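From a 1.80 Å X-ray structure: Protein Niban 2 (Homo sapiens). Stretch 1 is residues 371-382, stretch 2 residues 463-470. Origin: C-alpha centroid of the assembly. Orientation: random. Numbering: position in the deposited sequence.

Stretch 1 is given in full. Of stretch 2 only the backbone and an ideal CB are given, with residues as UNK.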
ATOM      1  N   MET A 371      10.148 -28.713  11.645  1.00 31.46           N
ATOM      2  CA  MET A 371       9.720 -28.893  13.033  1.00 38.44           C
ATOM      3  C   MET A 371       9.432 -30.358  13.335  1.00 48.39           C
ATOM      4  O   MET A 371       9.814 -30.872  14.394  1.00 56.82           O
ATOM      5  CB  MET A 371       8.484 -28.049  13.328  1.00 39.87           C
ATOM      6  CG  MET A 371       7.790 -28.464  14.628  1.00 46.19           C
ATOM      7  SD  MET A 371       6.160 -27.744  14.792  1.00 55.82           S
ATOM      8  CE  MET A 371       6.573 -26.030  14.517  1.00 45.53           C
ATOM      9  N   ASN A 372       8.761 -31.045  12.409  1.00 41.58           N
ATOM     10  CA  ASN A 372       8.433 -32.453  12.602  1.00 49.70           C
ATOM     11  C   ASN A 372       9.692 -33.295  12.759  1.00 53.45           C
ATOM     12  O   ASN A 372       9.741 -34.204  13.597  1.00 59.29           O
ATOM     13  CB  ASN A 372       7.600 -32.946  11.422  1.00 46.66           C
ATOM     14  CG  ASN A 372       6.658 -34.061  11.800  1.00 63.06           C
ATOM     15  OD1 ASN A 372       6.325 -34.245  12.970  1.00 55.79           O
ATOM     16  ND2 ASN A 372       6.211 -34.810  10.803  1.00 72.00           N
ATOM     17  N   LEU A 373      10.721 -32.999  11.962  1.00 46.39           N
ATOM     18  CA  LEU A 373      11.997 -33.695  12.088  1.00 51.15           C
ATOM     19  C   LEU A 373      12.600 -33.496  13.470  1.00 58.39           C
ATOM     20  O   LEU A 373      13.233 -34.407  14.017  1.00 52.21           O
ATOM     21  CB  LEU A 373      12.964 -33.204  11.014  1.00 44.78           C
ATOM     22  CG  LEU A 373      14.353 -33.836  11.022  1.00 50.38           C
ATOM     23  CD1 LEU A 373      14.634 -34.423   9.663  1.00 56.94           C
ATOM     24  CD2 LEU A 373      15.414 -32.810  11.411  1.00 49.26           C
ATOM     25  N   ASN A 374      12.420 -32.310  14.051  1.00 41.93           N
ATOM     26  CA  ASN A 374      12.962 -32.065  15.382  1.00 50.03           C
ATOM     27  C   ASN A 374      12.254 -32.916  16.427  1.00 55.93           C
ATOM     28  O   ASN A 374      12.890 -33.439  17.349  1.00 55.91           O
ATOM     29  CB  ASN A 374      12.852 -30.586  15.734  1.00 56.70           C
ATOM     30  CG  ASN A 374      13.907 -29.743  15.050  1.00 54.48           C
ATOM     31  OD1 ASN A 374      14.856 -30.267  14.466  1.00 61.57           O
ATOM     32  ND2 ASN A 374      13.744 -28.428  15.117  1.00 51.76           N
ATOM     33  N   VAL A 375      10.941 -33.093  16.287  1.00 50.92           N
ATOM     34  CA  VAL A 375      10.204 -33.905  17.252  1.00 45.10           C
ATOM     35  C   VAL A 375      10.664 -35.355  17.190  1.00 57.22           C
ATOM     36  O   VAL A 375      10.856 -36.011  18.222  1.00 51.69           O
ATOM     37  CB  VAL A 375       8.690 -33.775  17.009  1.00 50.01           C
ATOM     38  CG1 VAL A 375       7.938 -34.848  17.793  1.00 50.14           C
ATOM     39  CG2 VAL A 375       8.224 -32.382  17.408  1.00 54.87           C
ATOM     40  N   ILE A 376      10.863 -35.873  15.979  1.00 43.65           N
ATOM     41  CA  ILE A 376      11.347 -37.239  15.826  1.00 54.84           C
ATOM     42  C   ILE A 376      12.737 -37.383  16.434  1.00 58.61           C
ATOM     43  O   ILE A 376      13.047 -38.392  17.082  1.00 68.69           O
ATOM     44  CB  ILE A 376      11.317 -37.639  14.340  1.00 54.06           C
ATOM     45  CG1 ILE A 376       9.865 -37.834  13.887  1.00 51.60           C
ATOM     46  CG2 ILE A 376      12.151 -38.893  14.092  1.00 51.32           C
ATOM     47  CD1 ILE A 376       9.717 -38.281  12.468  1.00 47.19           C
ATOM     48  N   ASN A 377      13.584 -36.360  16.272  1.00 47.72           N
ATOM     49  CA  ASN A 377      14.956 -36.443  16.768  1.00 57.93           C
ATOM     50  C   ASN A 377      15.011 -36.408  18.289  1.00 64.60           C
ATOM     51  O   ASN A 377      15.793 -37.147  18.901  1.00 65.95           O
ATOM     52  CB  ASN A 377      15.800 -35.318  16.184  1.00 51.06           C
ATOM     53  CG  ASN A 377      16.250 -35.611  14.785  1.00 49.49           C
ATOM     54  OD1 ASN A 377      16.095 -36.732  14.299  1.00 50.89           O
ATOM     55  ND2 ASN A 377      16.811 -34.608  14.120  1.00 39.61           N
ATOM     56  N   GLU A 378      14.206 -35.553  18.921  1.00 59.22           N
ATOM     57  CA  GLU A 378      14.115 -35.604  20.375  1.00 66.91           C
ATOM     58  C   GLU A 378      13.141 -36.673  20.850  1.00 67.57           C
ATOM     59  O   GLU A 378      13.103 -36.966  22.049  1.00 74.66           O
ATOM     60  CB  GLU A 378      13.722 -34.233  20.940  1.00 61.97           C
ATOM     61  CG  GLU A 378      14.920 -33.336  21.258  1.00 67.58           C
ATOM     62  CD  GLU A 378      15.390 -32.551  20.050  1.00 70.22           C
ATOM     63  OE1 GLU A 378      14.912 -32.827  18.931  1.00 77.51           O
ATOM     64  OE2 GLU A 378      16.248 -31.659  20.218  1.00 81.76           O
ATOM     65  N   GLY A 379      12.380 -37.268  19.937  1.00 71.01           N
ATOM     66  CA  GLY A 379      11.430 -38.306  20.318  1.00 72.54           C
ATOM     67  C   GLY A 379      10.434 -37.834  21.351  1.00 79.35           C
ATOM     68  O   GLY A 379       9.965 -38.624  22.181  1.00 68.71           O
ATOM     69  N   GLY A 380      10.105 -36.548  21.328  1.00 71.51           N
ATOM     70  CA  GLY A 380       9.339 -35.997  22.424  1.00 75.23           C
ATOM     71  C   GLY A 380       8.633 -34.711  22.077  1.00 81.15           C
ATOM     72  O   GLY A 380       8.889 -34.078  21.048  1.00 72.36           O
ATOM     73  N   ILE A 381       7.736 -34.332  22.985  1.00 83.56           N
ATOM     74  CA  ILE A 381       6.880 -33.160  22.856  1.00 81.41           C
ATOM     75  C   ILE A 381       7.458 -31.951  23.581  1.00 71.02           C
ATOM     76  O   ILE A 381       6.933 -30.836  23.431  1.00 68.53           O
ATOM     77  CB  ILE A 381       5.469 -33.482  23.406  1.00 71.15           C
ATOM     78  CG1 ILE A 381       5.029 -34.904  23.014  1.00 86.48           C
ATOM     79  CG2 ILE A 381       4.441 -32.461  22.943  1.00 72.31           C
ATOM     80  CD1 ILE A 381       5.446 -36.018  23.992  1.00 79.71           C
ATOM     81  N   ASP A 382       8.555 -32.127  24.313  1.00 74.14           N
ATOM     82  CA  ASP A 382       8.905 -31.210  25.389  1.00 72.26           C
ATOM     83  C   ASP A 382       9.488 -29.901  24.879  1.00 64.44           C
ATOM     84  O   ASP A 382       9.479 -28.906  25.610  1.00 60.92           O
ATOM     85  CB  ASP A 382       9.879 -31.892  26.342  1.00 77.84           C
ATOM     86  CG  ASP A 382       9.663 -31.484  27.785  1.00 90.28           C
ATOM     87  OD1 ASP A 382       9.861 -32.344  28.674  1.00 89.34           O
ATOM     88  OD2 ASP A 382       9.293 -30.312  28.030  1.00 84.69           O
ATOM     89  N   UNK A 463       1.735 -41.622  17.537  1.00100.96           N
ATOM     90  CA  UNK A 463       2.964 -40.836  17.504  1.00 96.96           C
ATOM     91  C   UNK A 463       2.663 -39.387  17.138  1.00 88.51           C
ATOM     92  O   UNK A 463       1.751 -39.106  16.356  1.00 88.65           O
ATOM     93  CB  UNK A 463       3.961 -41.438  16.512  1.00 96.96           C
ATOM     94  N   UNK A 464       3.414 -38.465  17.746  1.00 82.17           N
ATOM     95  CA  UNK A 464       3.144 -37.044  17.548  1.00 86.97           C
ATOM     96  C   UNK A 464       3.295 -36.650  16.084  1.00 76.62           C
ATOM     97  O   UNK A 464       2.526 -35.825  15.575  1.00 72.70           O
ATOM     98  CB  UNK A 464       4.079 -36.200  18.417  1.00 86.97           C
ATOM     99  N   UNK A 465       4.266 -37.239  15.382  1.00 73.10           N
ATOM    100  CA  UNK A 465       4.501 -36.843  13.998  1.00 75.27           C
ATOM    101  C   UNK A 465       3.353 -37.237  13.081  1.00 75.63           C
ATOM    102  O   UNK A 465       3.279 -36.738  11.954  1.00 68.65           O
ATOM    103  CB  UNK A 465       5.803 -37.465  13.489  1.00 75.27           C
ATOM    104  N   UNK A 466       2.444 -38.096  13.543  1.00 67.19           N
ATOM    105  CA  UNK A 466       1.262 -38.392  12.745  1.00 66.41           C
ATOM    106  C   UNK A 466       0.193 -37.320  12.905  1.00 62.98           C
ATOM    107  O   UNK A 466      -0.489 -36.970  11.935  1.00 54.47           O
ATOM    108  CB  UNK A 466       0.693 -39.759  13.131  1.00 66.41           C
ATOM    109  N   UNK A 467       0.019 -36.795  14.116  1.00 59.26           N
ATOM    110  CA  UNK A 467      -0.946 -35.718  14.298  1.00 66.91           C
ATOM    111  C   UNK A 467      -0.414 -34.411  13.719  1.00 50.40           C
ATOM    112  O   UNK A 467      -1.171 -33.635  13.125  1.00 50.82           O
ATOM    113  CB  UNK A 467      -1.279 -35.544  15.781  1.00 66.91           C
ATOM    114  N   UNK A 468       0.894 -34.164  13.853  1.00 60.86           N
ATOM    115  CA  UNK A 468       1.488 -33.006  13.184  1.00 52.69           C
ATOM    116  C   UNK A 468       1.221 -33.064  11.683  1.00 48.86           C
ATOM    117  O   UNK A 468       0.731 -32.101  11.084  1.00 42.93           O
ATOM    118  CB  UNK A 468       2.993 -32.941  13.453  1.00 52.69           C
ATOM    119  N   UNK A 469       1.512 -34.210  11.060  1.00 44.45           N
ATOM    120  CA  UNK A 469       1.303 -34.317   9.620  1.00 50.29           C
ATOM    121  C   UNK A 469      -0.178 -34.270   9.258  1.00 43.69           C
ATOM    122  O   UNK A 469      -0.525 -33.808   8.168  1.00 38.40           O
ATOM    123  CB  UNK A 469       1.927 -35.610   9.092  1.00 50.29           C
ATOM    124  N   UNK A 470      -1.065 -34.710  10.155  1.00 41.49           N
ATOM    125  CA  UNK A 470      -2.494 -34.621   9.863  1.00 52.05           C
ATOM    126  C   UNK A 470      -3.008 -33.200  10.029  1.00 41.46           C
ATOM    127  O   UNK A 470      -3.848 -32.746   9.244  1.00 36.26           O
ATOM    128  CB  UNK A 470      -3.282 -35.569  10.769  1.00 52.05           C
TER

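Two helices frame this contact: 371-378 of stretch 1 and 464-470 of stretch 2 run almost antiparallel, at 171°, with their axes 9.9 Å apart at closest approach. No hydrogen bond joins the stretches, so the test at each position is chiefly one of shape and polarity.

Position 463 is at the N-cap, with phi/psi of -53/144, and nothing of stretch 1 lies within 5.5 Å of its ideal CB. Serine, threonine, aspartate or asparagine are common at such a place, but almost any polar residue would be tolerated. It is E463, whose side chain comes no closer to stretch 1 than its CB, 7.4 Å from I376 CG1; its backbone O accepts a hydrogen bond from the N of position 466, 3.1 Å away.

At position 464 CA-to-CB points toward stretch 1, and the ideal CB is 4.1 Å from V375 CG1 and 4.9 Å from I381 CG1. Both neighbours are aliphatic and offer no polar group from their side chains, so leucine, isoleucine, valine or methionine would suit. The residue is L464 (chi1 t, chi2 p). Its CD2 reaches 3.6 Å from I381 CG1 and 3.8 Å from V375 CG1, linking the helix of stretch 1 to the loop that follows the positive-phi turn at G379.

Position 465 is where the backbones come nearest, with its CA 6.1 Å from that of N372. The ideal CB points toward stretch 1, already 3.3 Å from N372 OD1 and 4.1 Å from I376 CG1. So little distance favours a small side chain: alanine, serine or cysteine, with serine also able to offer a donor. The deposited C465 adopts chi1 of 35° (p), placing SG 3.8 Å from I376 CG1 in an apolar contact, while its CB remains 3.3 Å from N372 OD1.

Position 466 points away and position 467 is out of reach, so stretch 1 selects nothing at either; long polar residues or small helix formers would do. They are K466 and S467, the latter hydrogen-bonding from OG to L464 O (3.0 Å), one turn back.

Position 468 again points toward stretch 1, with its ideal CB 3.6 Å from N372 OD1. That oxygen would welcome a donor, yet V375 CG2 offers an aliphatic surface, so either a polar or a branched apolar residue is plausible. The answer is I468 (chi1 m, chi2 t): CG2 lies 3.4 Å from N372 OD1 and CD1 4.2 Å from V375 CG2. The apolar choice has a cost, since N372 OD1 is buried by the contact without a polar partner anywhere in the model.

At position 469 CA-to-CB runs sideways, and N372 ND2, 4.7 Å from the ideal CB, presents a donor. Glutamine, glutamate or another flexible polar residue would fit. In Q469 the extended chain (chi2 t) brings OE1 within 3.3 Å of N372 ND2, but the angle is too poor for a hydrogen bond.

Position 470 is out of reach, leaving polar residues free to extend; it is R470, whose NH1 is hydrogen-bonded elsewhere in the structure.

Stretch 2, residues 463-470: ELCKSIQR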
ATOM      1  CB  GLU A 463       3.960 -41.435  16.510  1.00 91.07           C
ATOM      2  CG  GLU A 463       3.460 -41.485  15.068  1.00 92.77           C
ATOM      3  CD  GLU A 463       2.770 -42.794  14.734  1.00 98.71           C
ATOM      4  OE1 GLU A 463       2.743 -43.162  13.539  1.00 97.43           O
ATOM      5  OE2 GLU A 463       2.254 -43.454  15.662  1.00 97.76           O
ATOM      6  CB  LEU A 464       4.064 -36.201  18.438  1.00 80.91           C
ATOM      7  CG  LEU A 464       3.964 -34.671  18.351  1.00 84.32           C
ATOM      8  CD1 LEU A 464       2.518 -34.221  18.303  1.00 81.96           C
ATOM      9  CD2 LEU A 464       4.691 -34.002  19.509  1.00 78.99           C
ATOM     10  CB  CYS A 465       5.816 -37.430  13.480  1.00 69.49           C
ATOM     11  SG  CYS A 465       6.230 -39.066  14.100  1.00 83.02           S
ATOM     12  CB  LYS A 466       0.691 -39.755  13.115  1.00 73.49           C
ATOM     13  CG  LYS A 466      -0.633 -40.036  12.430  1.00 78.13           C
ATOM     14  CD  LYS A 466      -1.479 -40.952  13.264  1.00 87.81           C
ATOM     15  CE  LYS A 466      -2.591 -40.239  14.000  1.00 81.57           C
ATOM     16  NZ  LYS A 466      -3.876 -40.292  13.244  1.00 78.06           N
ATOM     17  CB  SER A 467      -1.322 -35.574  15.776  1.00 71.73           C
ATOM     18  OG  SER A 467      -0.219 -35.168  16.569  1.00 70.78           O
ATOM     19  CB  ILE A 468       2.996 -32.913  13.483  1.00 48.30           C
ATOM     20  CG1 ILE A 468       3.235 -32.262  14.849  1.00 54.10           C
ATOM     21  CG2 ILE A 468       3.702 -32.106  12.401  1.00 48.82           C
ATOM     22  CD1 ILE A 468       4.692 -32.157  15.233  1.00 57.06           C
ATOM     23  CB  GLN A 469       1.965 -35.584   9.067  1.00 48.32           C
ATOM     24  CG  GLN A 469       3.473 -35.433   8.831  1.00 60.25           C
ATOM     25  CD  GLN A 469       4.155 -36.719   8.380  1.00 74.25           C
ATOM     26  OE1 GLN A 469       5.386 -36.805   8.358  1.00 79.05           O
ATOM     27  NE2 GLN A 469       3.360 -37.720   8.007  1.00 63.94           N
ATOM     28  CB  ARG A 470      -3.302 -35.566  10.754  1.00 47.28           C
ATOM     29  CG  ARG A 470      -3.684 -36.876  10.083  1.00 65.58           C
ATOM     30  CD  ARG A 470      -4.118 -37.908  11.113  1.00 68.05           C
ATOM     31  NE  ARG A 470      -5.158 -37.412  12.015  1.00 76.68           N
ATOM     32  CZ  ARG A 470      -4.992 -37.197  13.317  1.00 78.75           C
ATOM     33  NH1 ARG A 470      -6.003 -36.755  14.053  1.00 79.39           N
ATOM     34  NH2 ARG A 470      -3.812 -37.400  13.884  1.00 68.82           N
TER
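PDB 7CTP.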